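Local coordinates for protein transcriptional regulator, GntR family (Thermotoga maritima, PDB 3SXM) that probably binds specific DNA sites as a metal-binding transcriptional regulator of the GntR family, represented here by its all-helical, metal-free FCD domain, at residues A[19-30]-A[63-71]; A[36-44]-A[100-111]. The protein carries 3 engineered substitutions. All coordinates share one frame; numbering follows the deposited sequence.

From the N terminus the chain runs through helix 5-25 and the short helix 27-31, whose residues 19-30 form one side of contact 1, then into helix 34-44, which supplies residues 36-44 to contact 2. Helix 51-68 then returns to residues 19-30 and closes the loop of contact 1, with residues 31-62 between. Contact 2 closes later, when helix 96-111 brings residues 100-111 against 36-44. The four segments alternate along the chain, so the two loops cross and do not nest. Together they tie five helices of the FCD bundle into one core, joined where His-63 meets His-103 and where Phe-66 packs on Ile-110.

Contact 1. Residues A[19-30]-A[63-71]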
loop_
_atom_site.group_PDB
_atom_site.type_symbol
_atom_site.label_atom_id
_atom_site.label_comp_id
_atom_site.label_asym_id
_atom_site.label_seq_id
_atom_site.Cartn_x
_atom_site.Cartn_y
_atom_site.Cartn_z
ATOM N N GLU A 19 0.991 -3.611 4.936
ATOM C CA GLU A 19 0.455 -4.462 6.024
ATOM C C GLU A 19 -0.876 -3.948 6.534
ATOM O O GLU A 19 -1.786 -4.727 6.810
ATOM C CB GLU A 19 1.502 -4.624 7.133
ATOM C CG GLU A 19 2.782 -5.263 6.702
ATOM C CD GLU A 19 3.697 -5.510 7.876
ATOM O OE1 GLU A 19 3.142 -5.599 8.995
ATOM O OE2 GLU A 19 4.925 -5.656 7.701
ATOM N N VAL A 20 -1.006 -2.650 6.729
ATOM C CA VAL A 20 -2.247 -2.069 7.228
ATOM C C VAL A 20 -3.332 -2.245 6.174
ATOM O O VAL A 20 -4.472 -2.564 6.512
ATOM C CB VAL A 20 -2.092 -0.607 7.636
ATOM C CG1 VAL A 20 -3.468 0.063 7.870
ATOM C CG2 VAL A 20 -1.175 -0.490 8.878
ATOM N N PHE A 21 -3.016 -2.030 4.886
ATOM C CA PHE A 21 -4.017 -2.263 3.856
ATOM C C PHE A 21 -4.548 -3.684 3.972
ATOM O O PHE A 21 -5.755 -3.901 3.855
ATOM C CB PHE A 21 -3.428 -2.052 2.441
ATOM C CG PHE A 21 -4.431 -2.273 1.333
ATOM C CD1 PHE A 21 -5.249 -1.247 0.927
ATOM C CD2 PHE A 21 -4.540 -3.487 0.673
ATOM C CE1 PHE A 21 -6.134 -1.396 -0.127
ATOM C CE2 PHE A 21 -5.486 -3.658 -0.315
ATOM C CZ PHE A 21 -6.258 -2.624 -0.715
ATOM N N CYS A 22 -3.670 -4.666 4.081
ATOM C CA CYS A 22 -4.123 -6.068 4.108
ATOM C C CYS A 22 -4.884 -6.402 5.398
ATOM O O CYS A 22 -5.926 -7.064 5.364
ATOM C CB CYS A 22 -2.966 -7.021 3.871
ATOM S SG CYS A 22 -2.287 -6.903 2.209
ATOM N N LEU A 23 -4.366 -5.975 6.551
ATOM C CA LEU A 23 -5.107 -6.158 7.797
ATOM C C LEU A 23 -6.511 -5.541 7.762
ATOM O O LEU A 23 -7.513 -6.154 8.217
ATOM C CB LEU A 23 -4.293 -5.607 9.015
ATOM C CG LEU A 23 -4.935 -5.832 10.395
ATOM C CD1 LEU A 23 -5.217 -7.314 10.706
ATOM C CD2 LEU A 23 -4.028 -5.166 11.438
ATOM N N GLU A 24 -6.637 -4.324 7.242
ATOM C CA GLU A 24 -7.902 -3.634 7.170
ATOM C C GLU A 24 -8.871 -4.366 6.244
ATOM O O GLU A 24 -10.048 -4.540 6.564
ATOM C CB GLU A 24 -7.649 -2.219 6.589
ATOM C CG GLU A 24 -7.204 -1.162 7.586
ATOM C CD GLU A 24 -6.923 0.256 7.025
ATOM O OE1 GLU A 24 -6.900 1.228 7.835
ATOM O OE2 GLU A 24 -6.678 0.401 5.806
ATOM N N ASN A 25 -8.422 -4.766 5.087
ATOM C CA ASN A 25 -9.303 -5.315 4.086
ATOM C C ASN A 25 -9.530 -6.833 4.142
ATOM O O ASN A 25 -10.423 -7.318 3.553
ATOM C CB ASN A 25 -8.817 -4.888 2.695
ATOM C CG ASN A 25 -8.968 -3.421 2.451
ATOM O OD1 ASN A 25 -8.048 -2.653 2.481
ATOM N ND2 ASN A 25 -10.159 -3.039 2.264
ATOM N N TYR A 26 -8.715 -7.543 4.892
ATOM C CA TYR A 26 -8.802 -9.000 5.015
ATOM C C TYR A 26 -8.883 -9.422 6.483
ATOM O O TYR A 26 -8.576 -10.544 6.832
ATOM C CB TYR A 26 -7.681 -9.706 4.227
ATOM C CG TYR A 26 -7.801 -9.409 2.771
ATOM C CD1 TYR A 26 -8.652 -10.144 2.011
ATOM C CD2 TYR A 26 -7.198 -8.302 2.210
ATOM C CE1 TYR A 26 -8.848 -9.852 0.675
ATOM C CE2 TYR A 26 -7.375 -8.011 0.861
ATOM C CZ TYR A 26 -8.224 -8.750 0.115
ATOM O OH TYR A 26 -8.461 -8.464 -1.241
ATOM N N PHE A 27 -9.304 -8.483 7.344
ATOM C CA PHE A 27 -9.401 -8.704 8.760
ATOM C C PHE A 27 -10.037 -10.030 9.157
ATOM O O PHE A 27 -9.459 -10.755 9.989
ATOM C CB PHE A 27 -10.128 -7.544 9.438
ATOM C CG PHE A 27 -10.176 -7.645 10.940
ATOM C CD1 PHE A 27 -9.087 -7.291 11.683
ATOM C CD2 PHE A 27 -11.273 -8.131 11.585
ATOM C CE1 PHE A 27 -9.125 -7.396 13.079
ATOM C CE2 PHE A 27 -11.310 -8.235 12.970
ATOM C CZ PHE A 27 -10.214 -7.887 13.701
ATOM N N ASP A 28 -11.208 -10.359 8.624
ATOM C CA ASP A 28 -11.871 -11.576 9.070
ATOM C C ASP A 28 -11.115 -12.810 8.640
ATOM O O ASP A 28 -11.094 -13.815 9.389
ATOM C CB ASP A 28 -13.317 -11.638 8.517
ATOM C CG ASP A 28 -14.221 -10.570 9.100
ATOM O OD1 ASP A 28 -13.956 -10.003 10.165
ATOM O OD2 ASP A 28 -15.322 -10.351 8.507
ATOM N N LYS A 29 -10.526 -12.800 7.440
ATOM C CA LYS A 29 -9.713 -13.922 6.996
ATOM C C LYS A 29 -8.503 -14.141 7.916
ATOM O O LYS A 29 -8.166 -15.270 8.278
ATOM C CB LYS A 29 -9.244 -13.722 5.539
ATOM C CG LYS A 29 -8.424 -14.872 5.020
ATOM C CD LYS A 29 -8.394 -14.927 3.509
ATOM C CE LYS A 29 -7.257 -15.789 2.976
ATOM N NZ LYS A 29 -7.684 -17.094 2.396
ATOM N N ILE A 30 -7.860 -13.051 8.267
ATOM C CA ILE A 30 -6.728 -13.113 9.186
ATOM C C ILE A 30 -7.186 -13.647 10.551
ATOM O O ILE A 30 -6.602 -14.594 11.099
ATOM C CB ILE A 30 -6.007 -11.755 9.301
ATOM C CG1 ILE A 30 -5.377 -11.370 7.957
ATOM C CG2 ILE A 30 -5.003 -11.825 10.423
ATOM C CD1 ILE A 30 -5.076 -9.902 7.844
ATOM N N HIS A 63 3.722 -11.029 10.139
ATOM C CA HIS A 63 3.595 -9.927 9.176
ATOM C C HIS A 63 3.372 -10.474 7.773
ATOM O O HIS A 63 2.538 -9.902 7.027
ATOM C CB HIS A 63 4.776 -8.981 9.284
ATOM C CG HIS A 63 4.807 -8.271 10.595
ATOM N ND1 HIS A 63 4.151 -7.081 10.841
ATOM C CD2 HIS A 63 5.367 -8.638 11.781
ATOM C CE1 HIS A 63 4.300 -6.746 12.110
ATOM N NE2 HIS A 63 5.044 -7.679 12.683
ATOM N N LYS A 64 4.012 -11.563 7.402
ATOM C CA LYS A 64 3.720 -12.226 6.106
ATOM C C LYS A 64 2.302 -12.767 6.064
ATOM O O LYS A 64 1.740 -12.786 4.956
ATOM C CB LYS A 64 4.728 -13.311 5.776
ATOM C CG LYS A 64 6.032 -12.707 5.349
ATOM C CD LYS A 64 7.033 -13.736 4.936
ATOM C CE LYS A 64 8.186 -13.096 4.148
ATOM N NZ LYS A 64 9.203 -14.137 3.842
ATOM N N LEU A 65 1.714 -13.197 7.190
ATOM C CA LEU A 65 0.333 -13.719 7.203
ATOM C C LEU A 65 -0.614 -12.616 6.791
ATOM O O LEU A 65 -1.584 -12.855 6.018
ATOM C CB LEU A 65 -0.063 -14.229 8.632
ATOM C CG LEU A 65 -1.562 -14.506 8.853
ATOM C CD1 LEU A 65 -2.047 -15.568 7.996
ATOM C CD2 LEU A 65 -1.801 -14.823 10.309
ATOM N N PHE A 66 -0.392 -11.410 7.257
ATOM C CA PHE A 66 -1.336 -10.297 6.968
ATOM C C PHE A 66 -1.371 -10.140 5.449
ATOM O O PHE A 66 -2.437 -9.994 4.839
ATOM C CB PHE A 66 -0.890 -8.995 7.614
ATOM C CG PHE A 66 -0.872 -9.014 9.138
ATOM C CD1 PHE A 66 -1.638 -9.887 9.874
ATOM C CD2 PHE A 66 -0.025 -8.148 9.812
ATOM C CE1 PHE A 66 -1.595 -9.901 11.287
ATOM C CE2 PHE A 66 -0.012 -8.163 11.219
ATOM C CZ PHE A 66 -0.791 -9.019 11.902
ATOM N N ILE A 67 -0.200 -10.160 4.857
ATOM C CA ILE A 67 -0.057 -9.947 3.389
ATOM C C ILE A 67 -0.686 -11.124 2.636
ATOM O O ILE A 67 -1.469 -10.935 1.656
ATOM C CB ILE A 67 1.403 -9.793 3.028
ATOM C CG1 ILE A 67 2.001 -8.550 3.692
ATOM C CG2 ILE A 67 1.636 -9.806 1.503
ATOM C CD1 ILE A 67 1.533 -7.207 3.146
ATOM N N ARG A 68 -0.383 -12.344 3.076
ATOM C CA ARG A 68 -0.835 -13.554 2.409
ATOM C C ARG A 68 -2.365 -13.651 2.391
ATOM O O ARG A 68 -2.934 -14.144 1.412
ATOM C CB ARG A 68 -0.185 -14.796 3.055
ATOM C CG ARG A 68 -0.706 -16.128 2.583
ATOM C CD ARG A 68 -0.353 -16.450 1.193
ATOM N NE ARG A 68 1.077 -16.667 0.993
ATOM C CZ ARG A 68 1.608 -17.058 -0.157
ATOM N NH1 ARG A 68 0.830 -17.287 -1.198
ATOM N NH2 ARG A 68 2.913 -17.236 -0.257
ATOM N N ALA A 69 -3.030 -13.164 3.437
ATOM C CA ALA A 69 -4.472 -13.264 3.594
ATOM C C ALA A 69 -5.204 -12.483 2.486
ATOM O O ALA A 69 -6.361 -12.749 2.239
ATOM C CB ALA A 69 -4.892 -12.773 5.018
ATOM N N SER A 70 -4.529 -11.529 1.845
ATOM C CA SER A 70 -5.130 -10.802 0.687
ATOM C C SER A 70 -5.448 -11.745 -0.445
ATOM O O SER A 70 -6.342 -11.478 -1.262
ATOM C CB SER A 70 -4.223 -9.664 0.190
ATOM O OG SER A 70 -3.084 -10.194 -0.427
ATOM N N GLY A 71 -4.684 -12.807 -0.594
ATOM C CA GLY A 71 -4.775 -13.656 -1.772
ATOM C C GLY A 71 -4.385 -12.966 -3.047
ATOM O O GLY A 71 -4.629 -13.557 -4.112
#
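The zinc site of the FCD domain, empty in this model, borders this contact at His-63, a ligand in another structure of the protein. Its ND1 donates to Glu-19 OE1 at 2.6 Å, nearly straight at 168°. The carboxylate oxygen lies in the ring plane but is met on its syn side from somewhat outside the carboxylate plane, the two planes being 55° apart. Arg-15 and Tyr-79 hold OE2, so Glu-19 is well placed to steady the imidazole's rotation, as a second-shell residue would with zinc bound.

Cys-22 CB packs 3.2 Å from Phe-66 O, and its small thiol lets SG fit between Ile-67 CD1 and Ser-70 CB, 3.9 Å from each. Ile-30 crosses the Phe-66 ring at about a right angle, CG2 meeting the ring edge 3.9 Å from CD1, while CG1 presses on Ala-69 CB at 3.3 Å, a spot suited to a small residue.

Tyr-26 has CG anti to its carbonyl carbon (chi1 -62°), which lays the ring against Ser-70. Ser-70 CA sits over the ring face, 3.5 Å from its centroid, a CH-pi contact, and Tyr-26 OH is hydrogen-bonded to Glu-13 of the second subunit. With an alanine here, Ser-70 would probably lose its aromatic cover and that glutamate its phenolic partner.

An apolar seam thus leads to a polar end where His-63 ND1 is engaged and NE2, with no metal present, pairs with His-103.

Contact 2. Residues A[36-44]-A[100-111]; sequences LLEIKGEID and NREHKELIERII
Apolar packing dominates where helix 34-44 crosses helix 96-111, the short segments running roughly antiparallel at 141° with axes 10.1 Å apart. Two isoleucines interlock as knobs into holes. Ile-107 enters among Leu-36, Ile-39, Lys-40 and Ile-43: its CD1 lies 3.9 Å from Ile-43 CD1, and its CG2 faces Lys-40 CB. Ile-43 in turn sits among Asn-100, His-103, Lys-104 and Ile-107. With CG1 anti to the carbonyl carbon (chi1 -72°), it spreads both branches, CG2 against Lys-104 CB and CD1 against His-103 CB. Leu-36 extends the seam, CD2 reaching Ile-110 CG2 at 3.7 Å while CD1 meets Ile-107. Branched aliphatic chains suit these sites because each offers separate methyls to different neighbours.

Polar and amphipathic groups border the core. The amide of Asn-100, in one of its two conformers, lies alongside Ile-43. The methylenes of Lys-40 run across the end of Ile-111, CE coming tightly to CD1 at 3.2 Å.

Charges add a looser fringe. Lys-40 NZ stands 4.3 Å from Glu-108 OE1, and Asp-44 OD1 is 4.2 Å from Lys-104 NZ, both beyond salt-bridge range; the nearer mate of Lys-40 NZ is Asp-44 OD2, one helical turn on, in a long salt bridge of 3.7 Å.

Shape and burial therefore do most of the joining, the charges adding at most a weak attraction, while the His-103 ring leads away to meet His-63.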
loop_
_atom_site.group_PDB
_atom_site.type_symbol
_atom_site.label_atom_id
_atom_site.label_comp_id
_atom_site.label_asym_id
_atom_site.label_seq_id
_atom_site.Cartn_x
_atom_site.Cartn_y
_atom_site.Cartn_z
ATOM N N LEU A 36 -2.644 -17.851 12.469
ATOM C CA LEU A 36 -2.615 -16.790 13.468
ATOM C C LEU A 36 -2.565 -17.400 14.855
ATOM O O LEU A 36 -1.816 -16.947 15.723
ATOM C CB LEU A 36 -3.846 -15.908 13.345
ATOM C CG LEU A 36 -3.910 -14.698 14.262
ATOM C CD1 LEU A 36 -2.815 -13.726 13.949
ATOM C CD2 LEU A 36 -5.293 -14.002 14.307
ATOM N N LEU A 37 -3.365 -18.420 15.082
ATOM C CA LEU A 37 -3.368 -19.091 16.366
ATOM C C LEU A 37 -2.101 -19.891 16.666
ATOM O O LEU A 37 -1.655 -19.953 17.825
ATOM C CB LEU A 37 -4.592 -19.993 16.443
ATOM C CG LEU A 37 -5.940 -19.297 16.343
ATOM C CD1 LEU A 37 -7.030 -20.333 16.471
ATOM C CD2 LEU A 37 -6.100 -18.270 17.471
ATOM N N GLU A 38 -1.514 -20.511 15.657
ATOM C CA GLU A 38 -0.242 -21.201 15.842
ATOM C C GLU A 38 0.848 -20.184 16.262
ATOM O O GLU A 38 1.688 -20.486 17.120
ATOM C CB GLU A 38 0.226 -21.851 14.553
ATOM C CG GLU A 38 -0.529 -23.071 14.149
ATOM C CD GLU A 38 0.054 -23.711 12.906
ATOM O OE1 GLU A 38 1.265 -23.511 12.636
ATOM O OE2 GLU A 38 -0.701 -24.423 12.212
ATOM N N ILE A 39 0.810 -19.009 15.686
ATOM C CA ILE A 39 1.781 -17.945 16.024
ATOM C C ILE A 39 1.522 -17.491 17.434
ATOM O O ILE A 39 2.434 -17.397 18.232
ATOM C CB ILE A 39 1.692 -16.766 15.083
ATOM C CG1 ILE A 39 2.133 -17.178 13.655
ATOM C CG2 ILE A 39 2.505 -15.598 15.590
ATOM C CD1 ILE A 39 1.763 -16.148 12.588
ATOM N N LYS A 40 0.259 -17.257 17.778
ATOM C CA LYS A 40 -0.112 -16.875 19.151
ATOM C C LYS A 40 0.421 -17.908 20.144
ATOM O O LYS A 40 0.907 -17.537 21.189
ATOM C CB LYS A 40 -1.632 -16.797 19.292
ATOM C CG LYS A 40 -2.238 -16.378 20.610
ATOM C CD LYS A 40 -3.753 -16.668 20.562
ATOM C CE LYS A 40 -4.543 -15.965 21.662
ATOM N NZ LYS A 40 -4.464 -16.619 22.963
ATOM N N GLY A 41 0.304 -19.198 19.817
ATOM C CA GLY A 41 0.724 -20.260 20.680
ATOM C C GLY A 41 2.214 -20.230 20.933
ATOM O O GLY A 41 2.680 -20.491 22.060
ATOM N N GLU A 42 2.939 -19.932 19.873
ATOM C CA GLU A 42 4.415 -19.801 19.949
ATOM C C GLU A 42 4.798 -18.688 20.934
ATOM O O GLU A 42 5.681 -18.847 21.779
ATOM C CB GLU A 42 4.930 -19.427 18.568
ATOM C CG GLU A 42 6.400 -19.542 18.358
ATOM C CD GLU A 42 6.687 -19.728 16.891
ATOM O OE1 GLU A 42 6.643 -18.717 16.159
ATOM O OE2 GLU A 42 6.886 -20.889 16.467
ATOM N N ILE A 43 4.126 -17.551 20.799
ATOM C CA ILE A 43 4.422 -16.394 21.628
ATOM C C ILE A 43 4.056 -16.640 23.049
ATOM O O ILE A 43 4.804 -16.259 23.955
ATOM C CB ILE A 43 3.677 -15.154 21.056
ATOM C CG1 ILE A 43 4.326 -14.701 19.750
ATOM C CG2 ILE A 43 3.674 -14.022 22.088
ATOM C CD1 ILE A 43 3.561 -13.602 19.025
ATOM N N ASP A 44 2.981 -17.358 23.282
ATOM C CA ASP A 44 2.509 -17.634 24.623
ATOM C C ASP A 44 3.291 -18.780 25.292
ATOM O O ASP A 44 3.270 -18.895 26.491
ATOM C CB ASP A 44 1.032 -17.979 24.635
ATOM C CG ASP A 44 0.133 -16.803 24.345
ATOM O OD1 ASP A 44 0.558 -15.671 24.373
ATOM O OD2 ASP A 44 -1.025 -17.053 24.124
ATOM N N ASN A 100 7.720 -8.659 21.028
ATOM C CA ASN A 100 6.934 -9.837 21.259
ATOM C C ASN A 100 5.658 -9.479 22.021
ATOM O O ASN A 100 4.578 -10.006 21.755
ATOM C CB ASN A 100 7.751 -10.864 21.990
ATOM C CG ASN A 100 6.982 -12.068 22.268
ATOM O OD1 ASN A 100 6.674 -12.830 21.359
ATOM N ND2 ASN A 100 6.624 -12.257 23.529
ATOM N N ARG A 101 5.779 -8.572 22.974
ATOM C CA ARG A 101 4.634 -8.129 23.732
ATOM C C ARG A 101 3.627 -7.408 22.826
ATOM O O ARG A 101 2.425 -7.627 22.926
ATOM C CB ARG A 101 5.098 -7.229 24.853
ATOM C CG ARG A 101 4.098 -7.036 25.923
ATOM C CD ARG A 101 4.606 -5.990 26.874
ATOM N NE ARG A 101 5.507 -6.513 27.887
ATOM C CZ ARG A 101 6.651 -5.939 28.239
ATOM N NH1 ARG A 101 7.040 -4.826 27.632
ATOM N NH2 ARG A 101 7.402 -6.475 29.185
ATOM N N GLU A 102 4.120 -6.542 21.950
ATOM C CA GLU A 102 3.253 -5.823 20.999
ATOM C C GLU A 102 2.526 -6.801 20.085
ATOM O O GLU A 102 1.338 -6.631 19.813
ATOM C CB GLU A 102 4.055 -4.799 20.196
ATOM C CG GLU A 102 4.537 -3.603 21.046
ATOM C CD GLU A 102 5.611 -2.738 20.343
ATOM O OE1 GLU A 102 6.150 -3.167 19.283
ATOM O OE2 GLU A 102 5.880 -1.660 20.939
ATOM N N HIS A 103 3.245 -7.822 19.637
ATOM C CA HIS A 103 2.642 -8.849 18.772
ATOM C C HIS A 103 1.596 -9.651 19.499
ATOM O O HIS A 103 0.506 -9.931 18.954
ATOM C CB HIS A 103 3.675 -9.804 18.240
ATOM C CG HIS A 103 4.491 -9.214 17.160
ATOM N ND1 HIS A 103 5.775 -9.628 16.878
ATOM C CD2 HIS A 103 4.221 -8.198 16.309
ATOM C CE1 HIS A 103 6.251 -8.898 15.883
ATOM N NE2 HIS A 103 5.309 -8.047 15.496
ATOM N N LYS A 104 1.895 -10.049 20.721
ATOM C CA LYS A 104 0.905 -10.767 21.492
ATOM C C LYS A 104 -0.393 -9.991 21.586
ATOM O O LYS A 104 -1.486 -10.575 21.419
ATOM C CB LYS A 104 1.445 -11.042 22.910
ATOM C CG LYS A 104 0.480 -11.839 23.766
ATOM C CD LYS A 104 0.938 -12.065 25.202
ATOM C CE LYS A 104 -0.238 -12.681 26.006
ATOM N NZ LYS A 104 0.054 -12.880 27.430
ATOM N N GLU A 105 -0.316 -8.701 21.907
ATOM C CA GLU A 105 -1.473 -7.860 22.070
ATOM C C GLU A 105 -2.175 -7.560 20.753
ATOM O O GLU A 105 -3.425 -7.557 20.717
ATOM C CB GLU A 105 -1.084 -6.609 22.870
ATOM C CG GLU A 105 -0.746 -7.029 24.320
ATOM C CD GLU A 105 -0.244 -5.928 25.200
ATOM O OE1 GLU A 105 0.271 -4.898 24.718
ATOM O OE2 GLU A 105 -0.364 -6.155 26.427
ATOM N N LEU A 106 -1.395 -7.382 19.709
ATOM C CA LEU A 106 -1.989 -7.217 18.365
ATOM C C LEU A 106 -2.835 -8.446 18.032
ATOM O O LEU A 106 -3.976 -8.343 17.548
ATOM C CB LEU A 106 -0.873 -7.028 17.351
ATOM C CG LEU A 106 -1.239 -7.067 15.862
ATOM C CD1 LEU A 106 -2.270 -6.037 15.521
ATOM C CD2 LEU A 106 -0.012 -6.853 15.050
ATOM N N ILE A 107 -2.257 -9.616 18.202
ATOM C CA ILE A 107 -2.990 -10.830 17.886
ATOM C C ILE A 107 -4.272 -10.907 18.713
ATOM O O ILE A 107 -5.337 -11.263 18.193
ATOM C CB ILE A 107 -2.136 -12.033 18.080
ATOM C CG1 ILE A 107 -1.003 -12.038 17.067
ATOM C CG2 ILE A 107 -2.971 -13.293 17.930
ATOM C CD1 ILE A 107 0.057 -13.059 17.346
ATOM N N GLU A 108 -4.228 -10.555 19.996
ATOM C CA GLU A 108 -5.434 -10.702 20.818
ATOM C C GLU A 108 -6.496 -9.719 20.361
ATOM O O GLU A 108 -7.675 -10.046 20.362
ATOM C CB GLU A 108 -5.112 -10.544 22.287
ATOM C CG GLU A 108 -6.307 -10.532 23.227
ATOM C CD GLU A 108 -7.144 -11.757 23.200
ATOM O OE1 GLU A 108 -6.564 -12.846 22.975
ATOM O OE2 GLU A 108 -8.384 -11.610 23.403
ATOM N N ARG A 109 -6.089 -8.527 19.911
ATOM C CA ARG A 109 -7.069 -7.553 19.367
ATOM C C ARG A 109 -7.738 -8.139 18.148
ATOM O O ARG A 109 -8.942 -7.986 17.937
ATOM C CB ARG A 109 -6.414 -6.209 19.044
ATOM C CG ARG A 109 -5.971 -5.438 20.313
ATOM C CD ARG A 109 -5.432 -4.059 19.994
ATOM N NE ARG A 109 -4.832 -3.418 21.184
ATOM C CZ ARG A 109 -4.433 -2.164 21.249
ATOM N NH1 ARG A 109 -4.550 -1.366 20.204
ATOM N NH2 ARG A 109 -3.869 -1.714 22.347
ATOM N N ILE A 110 -6.956 -8.750 17.288
ATOM C CA ILE A 110 -7.491 -9.387 16.087
ATOM C C ILE A 110 -8.486 -10.500 16.457
ATOM O O ILE A 110 -9.653 -10.524 15.947
ATOM C CB ILE A 110 -6.369 -9.943 15.153
ATOM C CG1 ILE A 110 -5.474 -8.811 14.632
ATOM C CG2 ILE A 110 -6.994 -10.734 14.013
ATOM C CD1 ILE A 110 -4.209 -9.339 13.942
ATOM N N ILE A 111 -8.068 -11.432 17.266
ATOM C CA ILE A 111 -8.920 -12.528 17.692
ATOM C C ILE A 111 -10.193 -12.086 18.357
ATOM O O ILE A 111 -11.195 -12.695 18.201
ATOM C CB ILE A 111 -8.220 -13.348 18.746
ATOM C CG1 ILE A 111 -7.076 -14.095 18.147
ATOM C CG2 ILE A 111 -9.158 -14.288 19.391
ATOM C CD1 ILE A 111 -6.348 -14.868 19.205
#